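Lysine-sensitive aspartokinase 3 (Escherichia coli, PDB 2J0X) catalyses the ATP-dependent phosphorylation of L-aspartate to 4-phospho-L-aspartate, an early step of lysine biosynthesis, and is inhibited allosterically by L-lysine. Local coordinates at the interface of chains A and B. Numbering follows the deposited sequence. Chains: chain A/B, Lysine-sensitive aspartokinase 3.

The interface of chains A and B. Residues chain A 245, 249, 255-256, 260-262; chain B 316, 319-320, 346-347.
The carbonyl oxygen of B:Leu316 is the best-held polar atom here, gripped by one weak hydrogen bond: imidazole NE2 of A:His260 donates to it over 3.4 Å. The angle at the hydrogen is 153°, so the bond is moderately straight though long, and the oxygen lies at the ring's edge, in its plane. CG of A:His260 stands anti to the backbone N (chi1 -172°), which directs the imidazole toward chain B, where it and B:Leu319 lie alongside one another, pointing opposite ways. Its CE1 comes within 3.4 Å of B:Leu319 CB, while CD of A:Pro261 lies over one ring face, off toward the rim; these neighbours are likely to limit the ring's rotation. An alanine in place of A:His260 would remove the imidazole and the weak bond to B:Leu316 O, and would probably loosen the packing along B:Leu319.

Around this polar point the contact is mostly apolar. B:Leu316 sits in the 3-10 helix 316-318 and forks against helix 245-249 of chain A. Its CD1 branch meets A:Phe245 tip to tip, 3.5 Å from ring atom CZ, whereas CD2 lies 3.8 Å from A:Ala249 CB. The phenyl ring is brought there by CG anti to the backbone N (chi1 -176°). B:Leu319 and A:Pro261 cross obliquely, CD1 of the leucine lying against CG and CD of the proline, and CD2 is placed over the centre of the B:His320 imidazole within its own chain.

This patch belongs to the two-fold homodimer interface, with chain A's helical segments packed against the ACT region of chain B. B:Glu346, a residue of the shared inhibitory lysine site, touches the rim marginally, so the patch neighbours that site, though the structure alone does not show a coupling. At the end away from A:Phe245, the B:His320 ring points edge-on at helix 252-257, with B:His320 CE1 3.9 Å from A:Gly255 C, the carbonyl carbon.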
ATOM      1  N   PHE A 245     -21.800  14.804  -0.627  1.00 37.46           N
ATOM      2  CA  PHE A 245     -20.918  14.308   0.414  1.00 32.62           C
ATOM      3  C   PHE A 245     -19.804  13.507  -0.210  1.00 33.39           C
ATOM      4  O   PHE A 245     -18.625  13.789   0.004  1.00 42.79           O
ATOM      5  CB  PHE A 245     -21.682  13.412   1.387  1.00 30.57           C
ATOM      6  CG  PHE A 245     -20.849  12.927   2.546  1.00 33.04           C
ATOM      7  CD1 PHE A 245     -20.224  13.837   3.399  1.00 28.30           C
ATOM      8  CD2 PHE A 245     -20.717  11.564   2.804  1.00 23.41           C
ATOM      9  CE1 PHE A 245     -19.482  13.398   4.495  1.00 20.27           C
ATOM     10  CE2 PHE A 245     -19.977  11.110   3.902  1.00 20.15           C
ATOM     11  CZ  PHE A 245     -19.357  12.031   4.751  1.00  8.74           C
ATOM     12  N   ALA A 249     -15.824  14.475   0.360  1.00 35.23           N
ATOM     13  CA  ALA A 249     -14.885  13.557   0.997  1.00 34.76           C
ATOM     14  C   ALA A 249     -13.633  13.381   0.151  1.00 32.60           C
ATOM     15  O   ALA A 249     -12.524  13.326   0.673  1.00 40.41           O
ATOM     16  CB  ALA A 249     -15.548  12.206   1.227  1.00 35.76           C
ATOM     17  N   GLY A 255     -10.667  18.313   3.250  1.00 92.79           N
ATOM     18  CA  GLY A 255     -10.272  17.709   4.512  1.00 95.29           C
ATOM     19  C   GLY A 255      -9.124  18.452   5.182  1.00 93.62           C
ATOM     20  O   GLY A 255      -9.154  18.736   6.387  1.00 86.32           O
ATOM     21  N   ALA A 256      -8.108  18.772   4.388  1.00 93.13           N
ATOM     22  CA  ALA A 256      -6.936  19.480   4.880  1.00 87.78           C
ATOM     23  C   ALA A 256      -7.292  20.860   5.434  1.00 84.29           C
ATOM     24  O   ALA A 256      -7.275  21.076   6.648  1.00 83.14           O
ATOM     25  CB  ALA A 256      -5.903  19.609   3.758  1.00 81.38           C
ATOM     26  N   HIS A 260     -13.036  17.435   8.694  1.00 38.68           N
ATOM     27  CA  HIS A 260     -12.953  16.035   8.284  1.00 38.89           C
ATOM     28  C   HIS A 260     -14.312  15.417   7.945  1.00 36.28           C
ATOM     29  O   HIS A 260     -15.215  15.395   8.782  1.00 26.14           O
ATOM     30  CB  HIS A 260     -12.304  15.193   9.379  1.00 39.56           C
ATOM     31  CG  HIS A 260     -12.015  13.790   8.949  1.00 41.68           C
ATOM     32  ND1 HIS A 260     -10.751  13.366   8.597  1.00 42.43           N
ATOM     33  CD2 HIS A 260     -12.841  12.743   8.719  1.00 41.73           C
ATOM     34  CE1 HIS A 260     -10.813  12.118   8.165  1.00 42.57           C
ATOM     35  NE2 HIS A 260     -12.071  11.717   8.228  1.00 34.17           N
ATOM     36  N   PRO A 261     -14.445  14.848   6.731  1.00 35.51           N
ATOM     37  CA  PRO A 261     -15.664  14.214   6.217  1.00 32.17           C
ATOM     38  C   PRO A 261     -16.382  13.247   7.146  1.00 32.23           C
ATOM     39  O   PRO A 261     -17.611  13.195   7.169  1.00 29.75           O
ATOM     40  CB  PRO A 261     -15.182  13.525   4.942  1.00 30.56           C
ATOM     41  CG  PRO A 261     -13.773  13.199   5.257  1.00 28.97           C
ATOM     42  CD  PRO A 261     -13.298  14.483   5.883  1.00 34.22           C
ATOM     43  N   ALA A 262     -15.629  12.470   7.911  1.00 33.25           N
ATOM     44  CA  ALA A 262     -16.265  11.514   8.802  1.00 25.33           C
ATOM     45  C   ALA A 262     -17.200  12.182   9.809  1.00 28.02           C
ATOM     46  O   ALA A 262     -18.265  11.644  10.117  1.00 26.16           O
ATOM     47  CB  ALA A 262     -15.213  10.684   9.525  1.00 11.23           C
TER
ATOM     48  N   LEU B 316     -14.221   6.098   5.173  1.00 32.45           N
ATOM     49  CA  LEU B 316     -13.924   7.491   5.490  1.00 25.12           C
ATOM     50  C   LEU B 316     -12.860   7.612   6.550  1.00 27.78           C
ATOM     51  O   LEU B 316     -12.253   8.664   6.699  1.00 27.63           O
ATOM     52  CB  LEU B 316     -15.158   8.230   6.002  1.00 18.72           C
ATOM     53  CG  LEU B 316     -16.218   8.712   5.012  1.00 21.19           C
ATOM     54  CD1 LEU B 316     -17.316   9.439   5.786  1.00 28.56           C
ATOM     55  CD2 LEU B 316     -15.589   9.631   3.984  1.00  8.13           C
ATOM     56  N   LEU B 319      -8.849   8.408   5.864  1.00 30.70           N
ATOM     57  CA  LEU B 319      -8.470   9.790   5.596  1.00 24.87           C
ATOM     58  C   LEU B 319      -7.718  10.392   6.774  1.00 23.33           C
ATOM     59  O   LEU B 319      -8.283  10.599   7.848  1.00 26.47           O
ATOM     60  CB  LEU B 319      -9.707  10.633   5.281  1.00 35.50           C
ATOM     61  CG  LEU B 319      -9.524  11.756   4.250  1.00 38.94           C
ATOM     62  CD1 LEU B 319     -10.830  12.513   4.130  1.00 47.51           C
ATOM     63  CD2 LEU B 319      -8.403  12.710   4.645  1.00 10.15           C
ATOM     64  N   HIS B 320      -6.437  10.676   6.542  1.00 28.76           N
ATOM     65  CA  HIS B 320      -5.516  11.247   7.530  1.00 22.21           C
ATOM     66  C   HIS B 320      -5.164  10.311   8.674  1.00 34.39           C
ATOM     67  O   HIS B 320      -4.508  10.717   9.630  1.00 36.12           O
ATOM     68  CB  HIS B 320      -6.068  12.545   8.091  1.00  2.71           C
ATOM     69  CG  HIS B 320      -6.110  13.650   7.090  1.00 20.24           C
ATOM     70  ND1 HIS B 320      -7.169  14.528   6.994  1.00 31.69           N
ATOM     71  CD2 HIS B 320      -5.223  14.022   6.137  1.00 21.04           C
ATOM     72  CE1 HIS B 320      -6.933  15.391   6.023  1.00 22.39           C
ATOM     73  NE2 HIS B 320      -5.760  15.106   5.487  1.00 24.43           N
ATOM     74  N   GLU B 346      -8.941   9.439  -2.236  1.00 26.95           N
ATOM     75  CA  GLU B 346      -8.787   9.969  -0.899  1.00 21.91           C
ATOM     76  C   GLU B 346      -9.337   9.094   0.205  1.00 30.77           C
ATOM     77  O   GLU B 346      -8.706   8.964   1.246  1.00 35.13           O
ATOM     78  CB  GLU B 346      -9.361  11.373  -0.812  1.00 21.77           C
ATOM     79  CG  GLU B 346      -8.492  12.402  -1.539  1.00 46.34           C
ATOM     80  CD  GLU B 346      -7.021  12.355  -1.119  1.00 56.77           C
ATOM     81  OE1 GLU B 346      -6.351  11.328  -1.375  1.00 75.01           O
ATOM     82  OE2 GLU B 346      -6.528  13.343  -0.533  1.00 60.60           O
ATOM     83  N   VAL B 347     -10.487   8.467  -0.017  1.00 39.50           N
ATOM     84  CA  VAL B 347     -11.065   7.619   1.015  1.00 31.54           C
ATOM     85  C   VAL B 347     -11.330   6.172   0.598  1.00 33.20           C
ATOM     86  O   VAL B 347     -12.180   5.487   1.164  1.00 40.88           O
ATOM     87  CB  VAL B 347     -12.336   8.280   1.575  1.00 17.98           C
ATOM     88  CG1 VAL B 347     -11.940   9.553   2.309  1.00 25.99           C
ATOM     89  CG2 VAL B 347     -13.306   8.614   0.447  1.00  8.99           C
TER